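Local atomic coordinates of Cel44C (Paenibacillus polymyxa, PDB entry 2YIH), a protein that hydrolyses the beta-1,4-glucan backbone of xyloglucan and related glucans as the family 44 glycoside hydrolase part of a longer enzyme. Residues D37-A41 / Y405-N410. The protein carries 8 engineered substitutions. Numbering follows the deposited sequence.
With SO4 (sulfate ion), chain E.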
loop_
_atom_site.group_PDB
_atom_site.type_symbol
_atom_site.label_atom_id
_atom_site.label_comp_id
_atom_site.label_asym_id
_atom_site.label_seq_id
_atom_site.Cartn_x
_atom_site.Cartn_y
_atom_site.Cartn_z
ATOM N N ASP A 37 -1.082 17.518 3.017
ATOM C CA ASP A 37 -0.955 17.734 4.444
ATOM C C ASP A 37 -1.338 16.493 5.249
ATOM O O ASP A 37 -1.708 16.563 6.433
ATOM C CB ASP A 37 -1.713 18.979 4.902
ATOM C CG ASP A 37 -3.199 18.924 4.601
ATOM O OD1 ASP A 37 -3.706 18.013 3.912
ATOM O OD2 ASP A 37 -3.900 19.809 5.128
ATOM N N GLU A 38 -1.178 15.325 4.628
ATOM C CA GLU A 38 -1.523 14.087 5.323
ATOM C C GLU A 38 -0.352 13.594 6.169
ATOM O O GLU A 38 -0.506 12.614 6.895
ATOM C CB GLU A 38 -1.868 13.003 4.287
ATOM C CG GLU A 38 -3.213 13.191 3.516
ATOM C CD GLU A 38 -3.105 14.130 2.351
ATOM O OE1 GLU A 38 -1.975 14.468 1.917
ATOM O OE2 GLU A 38 -4.158 14.557 1.887
ATOM N N ASN A 39 0.833 14.185 5.985
ATOM C CA ASN A 39 2.049 13.755 6.725
ATOM C C ASN A 39 2.325 12.246 6.552
ATOM O O ASN A 39 2.403 11.474 7.518
ATOM C CB ASN A 39 1.899 14.130 8.207
ATOM C CG ASN A 39 3.176 13.876 9.013
ATOM O OD1 ASN A 39 4.291 13.957 8.473
ATOM N ND2 ASN A 39 3.014 13.540 10.294
ATOM N N MET A 40 2.315 11.820 5.291
ATOM C CA MET A 40 2.645 10.449 4.910
ATOM C C MET A 40 4.079 10.121 5.343
ATOM O O MET A 40 4.914 11.009 5.408
ATOM C CB MET A 40 2.559 10.318 3.373
ATOM C CG MET A 40 1.126 10.489 2.852
ATOM S SD MET A 40 0.084 9.053 3.223
ATOM C CE MET A 40 -1.460 9.671 2.532
ATOM N N ALA A 41 4.358 8.835 5.547
ATOM C CA ALA A 41 5.719 8.345 5.817
ATOM C C ALA A 41 6.291 7.513 4.673
ATOM O O ALA A 41 7.479 7.158 4.678
ATOM C CB ALA A 41 5.766 7.518 7.202
ATOM N N TYR A 405 -6.341 9.824 6.815
ATOM C CA TYR A 405 -4.895 9.963 7.064
ATOM C C TYR A 405 -4.614 11.087 8.054
ATOM O O TYR A 405 -3.782 10.935 8.938
ATOM C CB TYR A 405 -4.069 10.188 5.776
ATOM C CG TYR A 405 -3.896 8.909 4.981
ATOM C CD1 TYR A 405 -2.905 7.969 5.327
ATOM C CD2 TYR A 405 -4.740 8.632 3.908
ATOM C CE1 TYR A 405 -2.777 6.756 4.615
ATOM C CE2 TYR A 405 -4.607 7.444 3.175
ATOM C CZ TYR A 405 -3.625 6.509 3.549
ATOM O OH TYR A 405 -3.526 5.301 2.903
ATOM N N LYS A 406 -5.244 12.234 7.840
ATOM C CA LYS A 406 -4.983 13.387 8.709
ATOM C C LYS A 406 -5.415 13.063 10.136
ATOM O O LYS A 406 -4.771 13.506 11.070
ATOM C CB LYS A 406 -5.702 14.643 8.191
ATOM C CG LYS A 406 -5.032 15.133 6.918
ATOM C CD LYS A 406 -5.890 16.122 6.099
ATOM C CE LYS A 406 -6.080 17.420 6.846
ATOM N NZ LYS A 406 -7.174 18.241 6.211
ATOM N N LEU A 407 -6.489 12.291 10.312
ATOM C CA LEU A 407 -6.902 11.951 11.678
ATOM C C LEU A 407 -5.797 11.188 12.434
ATOM O O LEU A 407 -5.606 11.392 13.667
ATOM C CB LEU A 407 -8.246 11.203 11.705
ATOM C CG LEU A 407 -8.876 11.089 13.102
ATOM C CD1 LEU A 407 -9.426 12.429 13.537
ATOM C CD2 LEU A 407 -10.012 10.051 13.061
ATOM N N TYR A 408 -5.054 10.345 11.703
ATOM C CA TYR A 408 -3.906 9.626 12.283
ATOM C C TYR A 408 -2.607 10.435 12.327
ATOM O O TYR A 408 -1.764 10.191 13.210
ATOM C CB TYR A 408 -3.636 8.319 11.493
ATOM C CG TYR A 408 -4.525 7.174 11.932
ATOM C CD1 TYR A 408 -5.846 7.090 11.509
ATOM C CD2 TYR A 408 -4.077 6.245 12.868
ATOM C CE1 TYR A 408 -6.672 6.086 11.935
ATOM C CE2 TYR A 408 -4.908 5.187 13.288
ATOM C CZ TYR A 408 -6.202 5.139 12.852
ATOM O OH TYR A 408 -7.057 4.114 13.240
ATOM N N ARG A 409 -2.399 11.339 11.347
ATOM C CA ARG A 409 -1.053 11.841 11.098
ATOM C C ARG A 409 -0.926 13.361 11.098
ATOM O O ARG A 409 0.175 13.885 11.090
ATOM C CB ARG A 409 -0.486 11.257 9.795
ATOM C CG ARG A 409 -0.353 9.743 9.825
ATOM C CD ARG A 409 0.919 9.302 10.570
ATOM N NE ARG A 409 2.104 9.780 9.855
ATOM C CZ ARG A 409 3.353 9.627 10.277
ATOM N NH1 ARG A 409 3.592 8.951 11.415
ATOM N NH2 ARG A 409 4.364 10.129 9.549
ATOM N N ASN A 410 -2.056 14.078 11.163
ATOM C CA ASN A 410 -1.987 15.532 11.238
ATOM C C ASN A 410 -3.313 16.042 11.767
ATOM O O ASN A 410 -4.059 16.726 11.053
ATOM C CB ASN A 410 -1.697 16.157 9.855
ATOM C CG ASN A 410 -1.650 17.666 9.901
ATOM O OD1 ASN A 410 -1.511 18.275 10.975
ATOM N ND2 ASN A 410 -1.817 18.295 8.726
HETATM S S SO4 E . 7.259 9.023 11.688
HETATM O O1 SO4 E . 7.844 10.066 12.533
HETATM O O2 SO4 E . 6.093 8.489 12.378
HETATM O O3 SO4 E . 6.923 9.605 10.382
HETATM O O4 SO4 E . 8.285 7.999 11.482
HETATM O O HOH W 1 -6.019 21.065 6.437
HETATM O O HOH W 2 -6.227 18.786 3.472
#
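Three hydrogen bonds tie Arg409 to Asn39. NE and NH2 of Arg409 grip the backbone O of Asn39 side-on, at 2.9 and 3.1 Å. That oxygen lies in the guanidinium plane. Asn39 ND2 donates to Arg409 O at 3.0 Å. CG of Asn39 stands anti to its backbone N (chi1 -173°), which carries ND2 over one guanidinium face; the amide and guanidinium planes are 18° apart. NH1 and NH2 also hold a sulfate, probably from crystallisation. A leucine in place of Arg409 would probably leave Asn39 O without NE and NH2, its two donors, and the sulfate without its grip. Asn410 ND2 adds a bond to Asp37 O, 2.9 Å long and on a lone pair.

Asp37 OD2 and Lys406 NZ form a long salt bridge of 3.8 Å. Two waters link the carboxylate to the ammonium group.

Met40 CE makes a CH-pi contact over the centre of the Tyr405 ring, 3.5 Å from its centroid. SD over the same face adds a Met-aromatic contact.

This packing, away from the glycan and calcium sites, ties the loop between the first two TIM-barrel strands to the end of helix 399-409, after the last strand, 387-390. Tyr405 also packs on helix 367-382, and Lys406 touches Ile487 of the beta-sheet domain.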